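Local coordinates for protein putative glycosyltransferase (GalT1) (Streptococcus parasanguinis FW213, PDB 5HEA) that probably transfers sugar residues from nucleotide-activated donors, this chain being the C-terminal part of a longer protein and carrying its GT-A-type family 2 glycosyltransferase domain, at residues G4-I9 with Y32-I37; L24-R29 with D95-F100; E36-N41 with I80-G85; I116-F121 with P169-K174. One frame throughout, in Å; residues are numbered along the deposited sequence.

From the N terminus, contact 1 closes first: 4-9 meets 32-37, and the loop between them carries helix 20-28. Contact 2 opens on that helix, inside the loop of contact 1, and closes only at 95-100, so the two cross; F35 and I37 pack on L27 and L28. Contact 3 (36-41 with 80-85) starts where contact 1 ends, shares E36 and I37 with it, and is nested within contact 2. Contact 4 follows in series, pairing 116-121 with 169-174. Contacts 1 and 3 lie on the parallel strands of one mixed sheet, contact 2 ties helix 20-28 to the short strand 96-97, which pairs antiparallel with 204-217, and contact 4 belongs to the antiparallel part, with I7 packing on L172.

Contact 1: residues G4-I9 with Y32-I37; sequences GELISI and YKNFEI
I7 CD1 rests over one face of the Y32 ring, 3.9 Å from the ring centroid and displaced toward the rim by CE1, a CH-pi contact. At the edge of the same ring, near its plane, lie E5 O and N34 O, and Y32 OH is hydrogen-bonded to E5 O; the modelled bond is very short and its exact length doubtful. The F35 ring has Y32 O at its edge. I9 CD1 comes to it obliquely and reaches the base of the ring, 3.9 Å from F35 CG and close to CB as well. Behind these groups, the strands that begin at I7 and F35 run parallel, the first and second strands of a beta-alpha-beta unit whose crossover is helix 20-28, as in the nucleotide-binding half of GT-A folds. Their backbone ladder alternates: I7 N donates to N34 O, I7 O accepts from E36 N, and E36 O in turn takes I9 N at 2.8 Å. On the face bearing S8 and E36, the hydroxyl S8 OG meets E36 OE2 on its anti lone pair, the side away from OE1, and S8 OG itself accepts from G85 N. This OG to OE2 bond too is very short, and its exact length doubtful. L6 crosses both N34 and E36 at about a right angle, its CD1 lying 3.4 Å from N34 OD1. On the opposite face, helix 101-110 covers I7, I9 and Y32 through L102.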
loop_
_atom_site.group_PDB
_atom_site.type_symbol
_atom_site.label_atom_id
_atom_site.label_comp_id
_atom_site.label_asym_id
_atom_site.label_seq_id
_atom_site.Cartn_x
_atom_site.Cartn_y
_atom_site.Cartn_z
ATOM N N GLY A 4 45.705 -22.702 -13.179
ATOM C CA GLY A 4 45.227 -21.521 -13.879
ATOM C C GLY A 4 44.630 -20.491 -12.933
ATOM O O GLY A 4 44.450 -20.767 -11.744
ATOM N N GLU A 5 44.312 -19.310 -13.460
ATOM C CA GLU A 5 43.777 -18.216 -12.645
ATOM C C GLU A 5 42.346 -18.490 -12.180
ATOM O O GLU A 5 41.646 -19.316 -12.753
ATOM C CB GLU A 5 43.848 -16.911 -13.423
ATOM C CG GLU A 5 45.248 -16.609 -13.927
ATOM C CD GLU A 5 45.250 -15.941 -15.288
ATOM O OE1 GLU A 5 45.780 -14.813 -15.389
ATOM O OE2 GLU A 5 44.730 -16.545 -16.258
ATOM N N LEU A 6 41.917 -17.799 -11.134
ATOM C CA LEU A 6 40.653 -18.122 -10.487
ATOM C C LEU A 6 39.451 -17.698 -11.326
ATOM O O LEU A 6 39.349 -16.546 -11.765
ATOM C CB LEU A 6 40.589 -17.486 -9.104
ATOM C CG LEU A 6 39.298 -17.702 -8.316
ATOM C CD1 LEU A 6 39.228 -19.132 -7.777
ATOM C CD2 LEU A 6 39.211 -16.672 -7.192
ATOM N N ILE A 7 38.556 -18.648 -11.568
ATOM C CA ILE A 7 37.312 -18.345 -12.242
ATOM C C ILE A 7 36.185 -18.276 -11.210
ATOM O O ILE A 7 35.996 -19.199 -10.419
ATOM C CB ILE A 7 36.988 -19.391 -13.323
ATOM C CG1 ILE A 7 38.051 -19.371 -14.429
ATOM C CG2 ILE A 7 35.606 -19.128 -13.927
ATOM C CD1 ILE A 7 37.861 -20.478 -15.440
ATOM N N SER A 8 35.434 -17.183 -11.211
ATOM C CA SER A 8 34.261 -17.095 -10.339
ATOM C C SER A 8 32.987 -17.532 -11.067
ATOM O O SER A 8 32.607 -16.937 -12.077
ATOM C CB SER A 8 34.084 -15.672 -9.803
ATOM O OG SER A 8 35.170 -15.283 -8.981
ATOM N N ILE A 9 32.328 -18.560 -10.535
ATOM C CA ILE A 9 31.077 -19.079 -11.093
ATOM C C ILE A 9 29.909 -18.624 -10.243
ATOM O O ILE A 9 29.787 -19.023 -9.081
ATOM C CB ILE A 9 31.053 -20.612 -11.092
ATOM C CG1 ILE A 9 32.345 -21.166 -11.714
ATOM C CG2 ILE A 9 29.797 -21.118 -11.815
ATOM C CD1 ILE A 9 32.546 -22.661 -11.452
ATOM N N TYR A 32 38.814 -28.166 -14.842
ATOM C CA TYR A 32 39.470 -26.934 -14.419
ATOM C C TYR A 32 39.203 -26.753 -12.933
ATOM O O TYR A 32 38.060 -26.563 -12.516
ATOM C CB TYR A 32 38.937 -25.734 -15.201
ATOM C CG TYR A 32 39.752 -24.466 -15.023
ATOM C CD1 TYR A 32 39.539 -23.628 -13.937
ATOM C CD2 TYR A 32 40.735 -24.116 -15.940
ATOM C CE1 TYR A 32 40.277 -22.470 -13.771
ATOM C CE2 TYR A 32 41.481 -22.961 -15.783
ATOM C CZ TYR A 32 41.240 -22.141 -14.701
ATOM O OH TYR A 32 41.967 -20.996 -14.540
ATOM N N LYS A 33 40.257 -26.809 -12.133
ATOM C CA LYS A 33 40.098 -26.927 -10.687
ATOM C C LYS A 33 40.007 -25.589 -9.957
ATOM O O LYS A 33 39.367 -25.492 -8.909
ATOM C CB LYS A 33 41.250 -27.750 -10.097
ATOM C CG LYS A 33 41.398 -29.143 -10.698
ATOM C CD LYS A 33 40.211 -30.003 -10.349
ATOM C CE LYS A 33 40.321 -31.378 -10.980
ATOM N NZ LYS A 33 39.220 -32.272 -10.508
ATOM N N ASN A 34 40.653 -24.564 -10.498
ATOM C CA ASN A 34 40.781 -23.311 -9.764
ATOM C C ASN A 34 39.578 -22.376 -9.926
ATOM O O ASN A 34 39.646 -21.362 -10.620
ATOM C CB ASN A 34 42.081 -22.589 -10.128
ATOM C CG ASN A 34 42.399 -21.464 -9.164
ATOM O OD1 ASN A 34 41.779 -21.356 -8.105
ATOM N ND2 ASN A 34 43.356 -20.618 -9.524
ATOM N N PHE A 35 38.475 -22.734 -9.284
ATOM C CA PHE A 35 37.287 -21.902 -9.337
ATOM C C PHE A 35 36.725 -21.663 -7.946
ATOM O O PHE A 35 37.078 -22.355 -6.992
ATOM C CB PHE A 35 36.207 -22.529 -10.230
ATOM C CG PHE A 35 35.807 -23.923 -9.816
ATOM C CD1 PHE A 35 34.954 -24.132 -8.743
ATOM C CD2 PHE A 35 36.288 -25.021 -10.500
ATOM C CE1 PHE A 35 34.597 -25.411 -8.359
ATOM C CE2 PHE A 35 35.934 -26.302 -10.132
ATOM C CZ PHE A 35 35.083 -26.501 -9.061
ATOM N N GLU A 36 35.858 -20.662 -7.848
ATOM C CA GLU A 36 34.957 -20.535 -6.722
ATOM C C GLU A 36 33.530 -20.569 -7.262
ATOM O O GLU A 36 33.234 -20.024 -8.336
ATOM C CB GLU A 36 35.220 -19.246 -5.945
ATOM C CG GLU A 36 35.053 -17.969 -6.753
ATOM C CD GLU A 36 35.253 -16.709 -5.916
ATOM O OE1 GLU A 36 35.355 -16.807 -4.673
ATOM O OE2 GLU A 36 35.314 -15.614 -6.504
ATOM N N ILE A 37 32.656 -21.242 -6.528
ATOM C CA ILE A 37 31.237 -21.225 -6.821
ATOM C C ILE A 37 30.574 -20.315 -5.813
ATOM O O ILE A 37 30.630 -20.564 -4.607
ATOM C CB ILE A 37 30.622 -22.618 -6.722
ATOM C CG1 ILE A 37 31.290 -23.536 -7.751
ATOM C CG2 ILE A 37 29.110 -22.528 -6.935
ATOM C CD1 ILE A 37 30.991 -25.010 -7.594
#

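Contact 2: residues L24-R29 with D95-F100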
loop_
_atom_site.group_PDB
_atom_site.type_symbol
_atom_site.label_atom_id
_atom_site.label_comp_id
_atom_site.label_asym_id
_atom_site.label_seq_id
_atom_site.Cartn_x
_atom_site.Cartn_y
_atom_site.Cartn_z
ATOM N N LEU A 24 25.188 -28.675 -9.044
ATOM C CA LEU A 24 26.395 -28.600 -8.237
ATOM C C LEU A 24 27.343 -29.800 -8.440
ATOM O O LEU A 24 28.560 -29.623 -8.457
ATOM C CB LEU A 24 26.040 -28.411 -6.758
ATOM C CG LEU A 24 25.311 -27.091 -6.432
ATOM C CD1 LEU A 24 25.035 -26.961 -4.943
ATOM C CD2 LEU A 24 26.092 -25.888 -6.934
ATOM N N ASP A 25 26.793 -31.008 -8.575
ATOM C CA ASP A 25 27.614 -32.191 -8.861
ATOM C C ASP A 25 28.394 -31.987 -10.169
ATOM O O ASP A 25 29.589 -32.282 -10.243
ATOM C CB ASP A 25 26.763 -33.481 -8.953
ATOM C CG ASP A 25 26.198 -33.943 -7.592
ATOM O OD1 ASP A 25 26.719 -33.541 -6.523
ATOM O OD2 ASP A 25 25.223 -34.733 -7.600
ATOM N N SER A 26 27.724 -31.467 -11.197
ATOM C CA SER A 26 28.389 -31.257 -12.491
ATOM C C SER A 26 29.500 -30.194 -12.427
ATOM O O SER A 26 30.491 -30.290 -13.150
ATOM C CB SER A 26 27.378 -30.940 -13.600
ATOM O OG SER A 26 26.944 -29.596 -13.533
ATOM N N LEU A 27 29.357 -29.208 -11.543
ATOM C CA LEU A 27 30.385 -28.175 -11.377
ATOM C C LEU A 27 31.611 -28.634 -10.588
ATOM O O LEU A 27 32.748 -28.328 -10.950
ATOM C CB LEU A 27 29.804 -26.921 -10.700
ATOM C CG LEU A 27 28.741 -26.144 -11.476
ATOM C CD1 LEU A 27 28.197 -24.969 -10.636
ATOM C CD2 LEU A 27 29.330 -25.637 -12.764
ATOM N N LEU A 28 31.383 -29.340 -9.488
ATOM C CA LEU A 28 32.492 -29.861 -8.696
ATOM C C LEU A 28 33.344 -30.879 -9.468
ATOM O O LEU A 28 34.515 -31.073 -9.148
ATOM C CB LEU A 28 31.976 -30.460 -7.392
ATOM C CG LEU A 28 31.358 -29.438 -6.434
ATOM C CD1 LEU A 28 30.902 -30.110 -5.136
ATOM C CD2 LEU A 28 32.350 -28.315 -6.147
ATOM N N ARG A 29 32.762 -31.510 -10.488
ATOM C CA ARG A 29 33.505 -32.421 -11.361
ATOM C C ARG A 29 34.279 -31.729 -12.487
ATOM O O ARG A 29 34.707 -32.396 -13.429
ATOM C CB ARG A 29 32.561 -33.443 -12.001
ATOM C CG ARG A 29 32.013 -34.489 -11.039
ATOM C CD ARG A 29 31.251 -35.561 -11.800
ATOM N NE ARG A 29 30.269 -34.996 -12.727
ATOM C CZ ARG A 29 28.948 -35.039 -12.543
ATOM N NH1 ARG A 29 28.443 -35.632 -11.466
ATOM N NH2 ARG A 29 28.132 -34.499 -13.440
ATOM N N ASP A 95 20.298 -26.048 -14.510
ATOM C CA ASP A 95 21.055 -26.617 -15.624
ATOM C C ASP A 95 22.256 -27.433 -15.162
ATOM O O ASP A 95 22.492 -27.559 -13.964
ATOM C CB ASP A 95 21.520 -25.484 -16.546
ATOM C CG ASP A 95 20.357 -24.676 -17.106
ATOM O OD1 ASP A 95 19.264 -25.265 -17.294
ATOM O OD2 ASP A 95 20.532 -23.457 -17.366
ATOM N N PHE A 96 23.004 -28.000 -16.113
ATOM C CA PHE A 96 24.222 -28.741 -15.789
ATOM C C PHE A 96 25.182 -28.756 -16.972
ATOM O O PHE A 96 24.811 -28.396 -18.089
ATOM C CB PHE A 96 23.913 -30.165 -15.298
ATOM C CG PHE A 96 23.103 -30.981 -16.269
ATOM C CD1 PHE A 96 21.728 -30.803 -16.364
ATOM C CD2 PHE A 96 23.715 -31.927 -17.084
ATOM C CE1 PHE A 96 20.978 -31.545 -17.252
ATOM C CE2 PHE A 96 22.969 -32.691 -17.980
ATOM C CZ PHE A 96 21.599 -32.502 -18.067
ATOM N N VAL A 97 26.426 -29.149 -16.719
ATOM C CA VAL A 97 27.473 -29.026 -17.727
ATOM C C VAL A 97 28.361 -30.267 -17.830
ATOM O O VAL A 97 28.410 -31.097 -16.913
ATOM C CB VAL A 97 28.379 -27.796 -17.438
ATOM C CG1 VAL A 97 27.573 -26.505 -17.478
ATOM C CG2 VAL A 97 29.041 -27.941 -16.077
ATOM N N GLU A 98 29.076 -30.371 -18.951
ATOM C CA GLU A 98 30.095 -31.398 -19.144
ATOM C C GLU A 98 31.247 -31.138 -18.193
ATOM O O GLU A 98 31.411 -30.020 -17.721
ATOM C CB GLU A 98 30.633 -31.355 -20.578
ATOM C CG GLU A 98 29.643 -31.777 -21.635
ATOM C CD GLU A 98 29.443 -33.275 -21.666
ATOM O OE1 GLU A 98 30.228 -33.994 -21.011
ATOM O OE2 GLU A 98 28.498 -33.733 -22.343
ATOM N N GLU A 99 32.061 -32.158 -17.927
ATOM C CA GLU A 99 33.181 -32.010 -16.998
ATOM C C GLU A 99 34.310 -31.139 -17.551
ATOM O O GLU A 99 35.135 -30.630 -16.782
ATOM C CB GLU A 99 33.734 -33.379 -16.592
ATOM C CG GLU A 99 34.603 -34.016 -17.657
ATOM C CD GLU A 99 35.148 -35.366 -17.232
ATOM O OE1 GLU A 99 34.510 -36.015 -16.373
ATOM O OE2 GLU A 99 36.212 -35.771 -17.754
ATOM N N PHE A 100 34.344 -30.972 -18.875
ATOM C CA PHE A 100 35.375 -30.162 -19.538
ATOM C C PHE A 100 34.884 -28.763 -19.927
ATOM O O PHE A 100 35.566 -28.024 -20.642
ATOM C CB PHE A 100 35.900 -30.890 -20.780
ATOM C CG PHE A 100 34.821 -31.372 -21.702
ATOM C CD1 PHE A 100 34.149 -30.489 -22.535
ATOM C CD2 PHE A 100 34.481 -32.717 -21.745
ATOM C CE1 PHE A 100 33.153 -30.934 -23.391
ATOM C CE2 PHE A 100 33.480 -33.166 -22.600
ATOM C CZ PHE A 100 32.819 -32.271 -23.422
HETATM O O HOH W 1 30.360 -32.104 -15.014
#
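V97 N donates to S26 OG over 3.3 Å, a long bond but fairly straight at 158°. The hydroxyl also brushes F96 CB, 3.6 Å from OG. Chi1 of 78° sets OG between the backbone N and the carbonyl carbon of S26, where it also bonds back to C23 O one turn earlier in the helix; the oxygen thus serves helix and strand at once. Beside this bond a water donates to both backbones, 2.6 Å from S26 O and 2.9 Å from V97 O, and bridges the last turn of the helix to the strand. The apolar share is small: L27 CD2 meets V97 CG2 at 4.0 Å. Farther out, E99 CB packs against R29 O at 3.5 Å. R29 folds back over its own helix, with D25 O above the centre of one guanidinium face, and its NE stays 5.7 Å from E99 OE1, so any attraction between the opposite charges acts at a distance. Q30 NE2, just past the helix, bonds both S26 O and E98 O and so links the two segments from outside. Helix 20-28 turns L24 and L27 to strand 35-41 on one flank and S26 to strand 96-97 on another, and that short strand in turn pairs antiparallel with strand 204-217, where F96 meets the ring of Y214.

Contact 3: residues E36-N41 with I80-G85; sequences EIILIN and ITYASG
I38 drives its CD1 into the angle between Y82 and A83, and this is the tight part of the contact. The methyl reaches the Y82 ring at its edge, near the ring plane, 3.6 Å from CD2, and lies equally close to A83 CA, with A83 CB at 3.8 Å. CB of Y82 points to the strand and chi1 of -179° sets CG anti to the backbone N; the ring also packs on L65, and its OH bonds Q63 NE2. Next to this apolar patch the buried carboxylate of E36 is held by one backbone N-H of the turn after the helix. S84 N donates to OE2 of E36 over 2.9 Å at 169°, in addition to the bond this oxygen has from S8 OG. With S84 N, S8 OG and a water donating to it, the carboxylate is probably ionised. The looser, wetter side begins at OE1 of E36, where that water donates over 2.7 Å, gives its other proton to Y82 O, and accepts from the exposed S84 OG. Nearby on the helix, T81 packs on Y82 of a neighbouring subunit. Strand 35-41 and helix 72-82 lie sheet against helix, and beyond G85 the chain enters strand 87-90, a layering typical of the Rossmann-like alpha/beta half of GT-A glycosyltransferases.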
loop_
_atom_site.group_PDB
_atom_site.type_symbol
_atom_site.label_atom_id
_atom_site.label_comp_id
_atom_site.label_asym_id
_atom_site.label_seq_id
_atom_site.Cartn_x
_atom_site.Cartn_y
_atom_site.Cartn_z
ATOM N N GLU A 36 35.858 -20.662 -7.848
ATOM C CA GLU A 36 34.957 -20.535 -6.722
ATOM C C GLU A 36 33.530 -20.569 -7.262
ATOM O O GLU A 36 33.234 -20.024 -8.336
ATOM C CB GLU A 36 35.220 -19.246 -5.945
ATOM C CG GLU A 36 35.053 -17.969 -6.753
ATOM C CD GLU A 36 35.253 -16.709 -5.916
ATOM O OE1 GLU A 36 35.355 -16.807 -4.673
ATOM O OE2 GLU A 36 35.314 -15.614 -6.504
ATOM N N ILE A 37 32.656 -21.242 -6.528
ATOM C CA ILE A 37 31.237 -21.225 -6.821
ATOM C C ILE A 37 30.574 -20.315 -5.813
ATOM O O ILE A 37 30.630 -20.564 -4.607
ATOM C CB ILE A 37 30.622 -22.618 -6.722
ATOM C CG1 ILE A 37 31.290 -23.536 -7.751
ATOM C CG2 ILE A 37 29.110 -22.528 -6.935
ATOM C CD1 ILE A 37 30.991 -25.010 -7.594
ATOM N N ILE A 38 29.973 -19.242 -6.311
ATOM C CA ILE A 38 29.225 -18.325 -5.478
ATOM C C ILE A 38 27.752 -18.639 -5.625
ATOM O O ILE A 38 27.133 -18.347 -6.651
ATOM C CB ILE A 38 29.522 -16.878 -5.845
ATOM C CG1 ILE A 38 31.037 -16.674 -5.867
ATOM C CG2 ILE A 38 28.861 -15.927 -4.847
ATOM C CD1 ILE A 38 31.443 -15.332 -6.360
ATOM N N LEU A 39 27.220 -19.306 -4.606
ATOM C CA LEU A 39 25.820 -19.675 -4.549
ATOM C C LEU A 39 25.051 -18.545 -3.895
ATOM O O LEU A 39 25.236 -18.286 -2.714
ATOM C CB LEU A 39 25.652 -20.948 -3.706
ATOM C CG LEU A 39 26.007 -22.286 -4.346
ATOM C CD1 LEU A 39 25.797 -23.447 -3.355
ATOM C CD2 LEU A 39 25.168 -22.477 -5.596
ATOM N N ILE A 40 24.193 -17.859 -4.645
ATOM C CA ILE A 40 23.379 -16.820 -4.027
ATOM C C ILE A 40 21.966 -17.330 -3.787
ATOM O O ILE A 40 21.131 -17.342 -4.700
ATOM C CB ILE A 40 23.349 -15.497 -4.836
ATOM C CG1 ILE A 40 24.771 -15.014 -5.149
ATOM C CG2 ILE A 40 22.591 -14.424 -4.066
ATOM C CD1 ILE A 40 25.313 -15.538 -6.466
ATOM N N ASN A 41 21.706 -17.772 -2.558
ATOM C CA ASN A 41 20.359 -18.178 -2.196
ATOM C C ASN A 41 19.502 -16.933 -1.999
ATOM O O ASN A 41 19.685 -16.182 -1.037
ATOM C CB ASN A 41 20.348 -19.037 -0.926
ATOM C CG ASN A 41 18.966 -19.198 -0.372
ATOM O OD1 ASN A 41 18.017 -19.355 -1.125
ATOM N ND2 ASN A 41 18.833 -19.127 0.948
ATOM N N ILE A 80 28.469 -10.863 -8.592
ATOM C CA ILE A 80 29.517 -10.042 -9.223
ATOM C C ILE A 80 30.337 -9.275 -8.178
ATOM O O ILE A 80 31.564 -9.139 -8.291
ATOM C CB ILE A 80 28.906 -9.047 -10.225
ATOM C CG1 ILE A 80 28.210 -9.807 -11.361
ATOM C CG2 ILE A 80 29.983 -8.099 -10.793
ATOM C CD1 ILE A 80 27.398 -8.914 -12.299
ATOM N N THR A 81 29.641 -8.793 -7.154
ATOM C CA THR A 81 30.250 -8.019 -6.077
ATOM C C THR A 81 31.149 -8.884 -5.206
ATOM O O THR A 81 32.243 -8.463 -4.823
ATOM C CB THR A 81 29.152 -7.372 -5.197
ATOM O OG1 THR A 81 28.401 -6.451 -5.993
ATOM C CG2 THR A 81 29.755 -6.635 -4.027
ATOM N N TYR A 82 30.695 -10.097 -4.907
ATOM C CA TYR A 82 31.455 -11.016 -4.060
ATOM C C TYR A 82 32.616 -11.713 -4.813
ATOM O O TYR A 82 33.586 -12.169 -4.205
ATOM C CB TYR A 82 30.500 -12.030 -3.409
ATOM C CG TYR A 82 31.147 -13.044 -2.489
ATOM C CD1 TYR A 82 31.158 -12.860 -1.108
ATOM C CD2 TYR A 82 31.737 -14.202 -3.000
ATOM C CE1 TYR A 82 31.754 -13.798 -0.267
ATOM C CE2 TYR A 82 32.336 -15.136 -2.169
ATOM C CZ TYR A 82 32.339 -14.934 -0.807
ATOM O OH TYR A 82 32.931 -15.876 0.005
ATOM N N ALA A 83 32.522 -11.768 -6.136
ATOM C CA ALA A 83 33.496 -12.495 -6.950
ATOM C C ALA A 83 34.911 -11.935 -6.845
ATOM O O ALA A 83 35.122 -10.739 -6.989
ATOM C CB ALA A 83 33.051 -12.499 -8.407
ATOM N N SER A 84 35.892 -12.798 -6.616
ATOM C CA SER A 84 37.271 -12.321 -6.613
ATOM C C SER A 84 38.119 -12.939 -7.726
ATOM O O SER A 84 39.337 -12.782 -7.738
ATOM C CB SER A 84 37.921 -12.527 -5.241
ATOM O OG SER A 84 37.647 -13.818 -4.739
ATOM N N GLY A 85 37.474 -13.623 -8.668
ATOM C CA GLY A 85 38.189 -14.246 -9.764
ATOM C C GLY A 85 38.675 -13.266 -10.819
ATOM O O GLY A 85 38.211 -12.127 -10.889
HETATM O O HOH W 2 35.297 -14.398 -3.443
#

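Contact 4: residues I116-F121 with P169-K174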
loop_
_atom_site.group_PDB
_atom_site.type_symbol
_atom_site.label_atom_id
_atom_site.label_comp_id
_atom_site.label_asym_id
_atom_site.label_seq_id
_atom_site.Cartn_x
_atom_site.Cartn_y
_atom_site.Cartn_z
ATOM N N ILE A 116 36.544 -12.407 -23.940
ATOM C CA ILE A 116 35.355 -13.212 -23.667
ATOM C C ILE A 116 35.434 -14.466 -24.532
ATOM O O ILE A 116 35.868 -14.397 -25.683
ATOM C CB ILE A 116 34.057 -12.440 -24.020
ATOM C CG1 ILE A 116 33.985 -11.129 -23.221
ATOM C CG2 ILE A 116 32.809 -13.315 -23.751
ATOM C CD1 ILE A 116 32.840 -10.201 -23.612
ATOM N N SER A 117 35.062 -15.614 -23.970
ATOM C CA SER A 117 34.825 -16.809 -24.766
ATOM C C SER A 117 33.384 -17.269 -24.516
ATOM O O SER A 117 32.816 -17.031 -23.447
ATOM C CB SER A 117 35.825 -17.923 -24.443
ATOM O OG SER A 117 35.639 -18.419 -23.129
ATOM N N VAL A 118 32.796 -17.903 -25.522
ATOM C CA VAL A 118 31.387 -18.265 -25.504
ATOM C C VAL A 118 31.278 -19.650 -26.102
ATOM O O VAL A 118 31.910 -19.937 -27.123
ATOM C CB VAL A 118 30.548 -17.292 -26.375
ATOM C CG1 VAL A 118 29.050 -17.675 -26.361
ATOM C CG2 VAL A 118 30.742 -15.839 -25.927
ATOM N N CYS A 119 30.508 -20.524 -25.466
ATOM C CA CYS A 119 30.195 -21.801 -26.101
ATOM C C CYS A 119 28.701 -21.891 -26.347
ATOM O O CYS A 119 27.958 -20.943 -26.083
ATOM C CB CYS A 119 30.724 -23.009 -25.299
ATOM S SG CYS A 119 29.888 -23.371 -23.725
ATOM N N ASN A 120 28.257 -23.026 -26.855
ATOM C CA ASN A 120 26.856 -23.195 -27.189
ATOM C C ASN A 120 26.211 -24.082 -26.128
ATOM O O ASN A 120 26.834 -24.411 -25.107
ATOM C CB ASN A 120 26.732 -23.816 -28.591
ATOM C CG ASN A 120 25.493 -23.350 -29.334
ATOM O OD1 ASN A 120 24.440 -23.121 -28.737
ATOM N ND2 ASN A 120 25.617 -23.198 -30.644
ATOM N N PHE A 121 24.963 -24.469 -26.349
ATOM C CA PHE A 121 24.312 -25.369 -25.399
ATOM C C PHE A 121 23.483 -26.416 -26.122
ATOM O O PHE A 121 22.997 -26.184 -27.227
ATOM C CB PHE A 121 23.431 -24.582 -24.402
ATOM C CG PHE A 121 22.282 -23.865 -25.040
ATOM C CD1 PHE A 121 21.057 -24.496 -25.209
ATOM C CD2 PHE A 121 22.424 -22.565 -25.487
ATOM C CE1 PHE A 121 19.999 -23.836 -25.807
ATOM C CE2 PHE A 121 21.372 -21.904 -26.092
ATOM C CZ PHE A 121 20.160 -22.536 -26.250
ATOM N N PRO A 169 24.514 -17.696 -19.144
ATOM C CA PRO A 169 25.546 -18.743 -19.095
ATOM C C PRO A 169 26.214 -18.995 -20.436
ATOM O O PRO A 169 25.890 -18.334 -21.431
ATOM C CB PRO A 169 24.762 -19.994 -18.659
ATOM C CG PRO A 169 23.562 -19.421 -17.898
ATOM C CD PRO A 169 23.197 -18.208 -18.718
ATOM N N THR A 170 27.132 -19.963 -20.440
ATOM C CA THR A 170 27.920 -20.399 -21.618
ATOM C C THR A 170 29.053 -19.448 -21.975
ATOM O O THR A 170 29.702 -19.610 -23.000
ATOM C CB THR A 170 27.065 -20.741 -22.906
ATOM O OG1 THR A 170 26.844 -19.569 -23.698
ATOM C CG2 THR A 170 25.723 -21.412 -22.552
ATOM N N LYS A 171 29.299 -18.465 -21.111
ATOM C CA LYS A 171 30.177 -17.362 -21.440
ATOM C C LYS A 171 31.153 -17.102 -20.309
ATOM O O LYS A 171 30.769 -17.027 -19.142
ATOM C CB LYS A 171 29.334 -16.110 -21.743
ATOM C CG LYS A 171 28.323 -16.356 -22.883
ATOM C CD LYS A 171 27.278 -15.276 -22.994
ATOM C CE LYS A 171 26.255 -15.660 -24.055
ATOM N NZ LYS A 171 25.445 -16.863 -23.677
ATOM N N LEU A 172 32.426 -16.985 -20.666
ATOM C CA LEU A 172 33.483 -16.658 -19.712
ATOM C C LEU A 172 33.982 -15.238 -19.983
ATOM O O LEU A 172 34.454 -14.945 -21.084
ATOM C CB LEU A 172 34.628 -17.665 -19.838
ATOM C CG LEU A 172 35.815 -17.507 -18.890
ATOM C CD1 LEU A 172 35.381 -17.815 -17.463
ATOM C CD2 LEU A 172 36.987 -18.397 -19.318
ATOM N N PHE A 173 33.867 -14.363 -18.980
ATOM C CA PHE A 173 34.194 -12.940 -19.112
ATOM C C PHE A 173 35.414 -12.551 -18.275
ATOM O O PHE A 173 35.505 -12.940 -17.114
ATOM C CB PHE A 173 33.031 -12.073 -18.597
ATOM C CG PHE A 173 31.713 -12.322 -19.283
ATOM C CD1 PHE A 173 31.409 -11.691 -20.481
ATOM C CD2 PHE A 173 30.770 -13.167 -18.717
ATOM C CE1 PHE A 173 30.194 -11.916 -21.119
ATOM C CE2 PHE A 173 29.541 -13.397 -19.346
ATOM C CZ PHE A 173 29.257 -12.772 -20.550
ATOM N N LYS A 174 36.327 -11.762 -18.842
ATOM C CA LYS A 174 37.307 -11.057 -18.019
ATOM C C LYS A 174 36.542 -10.225 -17.014
ATOM O O LYS A 174 35.559 -9.563 -17.365
ATOM C CB LYS A 174 38.215 -10.161 -18.862
ATOM C CG LYS A 174 39.326 -10.951 -19.552
ATOM C CD LYS A 174 40.296 -10.049 -20.272
ATOM C CE LYS A 174 41.300 -10.871 -21.061
ATOM N NZ LYS A 174 42.077 -10.031 -22.028
#
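I116 and F173 cross obliquely on one face of this antiparallel pair, CD1 of I116 meeting the edge of the phenyl ring near its plane, 3.8 Å from F173 CD1. On the same face V118 and K171 lie side by side and point the same way, V118 CG1 3.8 Å from K171 CG. Helix 195-201 covers much of this face. Between these two non-hydrogen-bonded pairs, S117 and L172 form a hydrogen-bonded pair with their side chains on the other face: S117 N meets L172 O at 3.0 Å, L172 N meets S117 O at 2.8 Å, and S117 OG rests on L172 CB while bonding L105 O of helix 101-110. C119 N extends the ladder to T170 O, 2.8 Å away. T170, at a positive phi, has its side chain directed toward strand 116-125, with CB 3.9 Å from C119 SG. The K171 chain bends at its end (chi4 66°), and NZ donates to P169 O over 2.7 Å, nearly along the C=O axis, and bonds F167 O and L163 O as well. Three carbonyl oxygens round the buried K171 NZ would favour the charged ammonium form, and the bonds tie the strand's start to helix 161-166 and the loop after it.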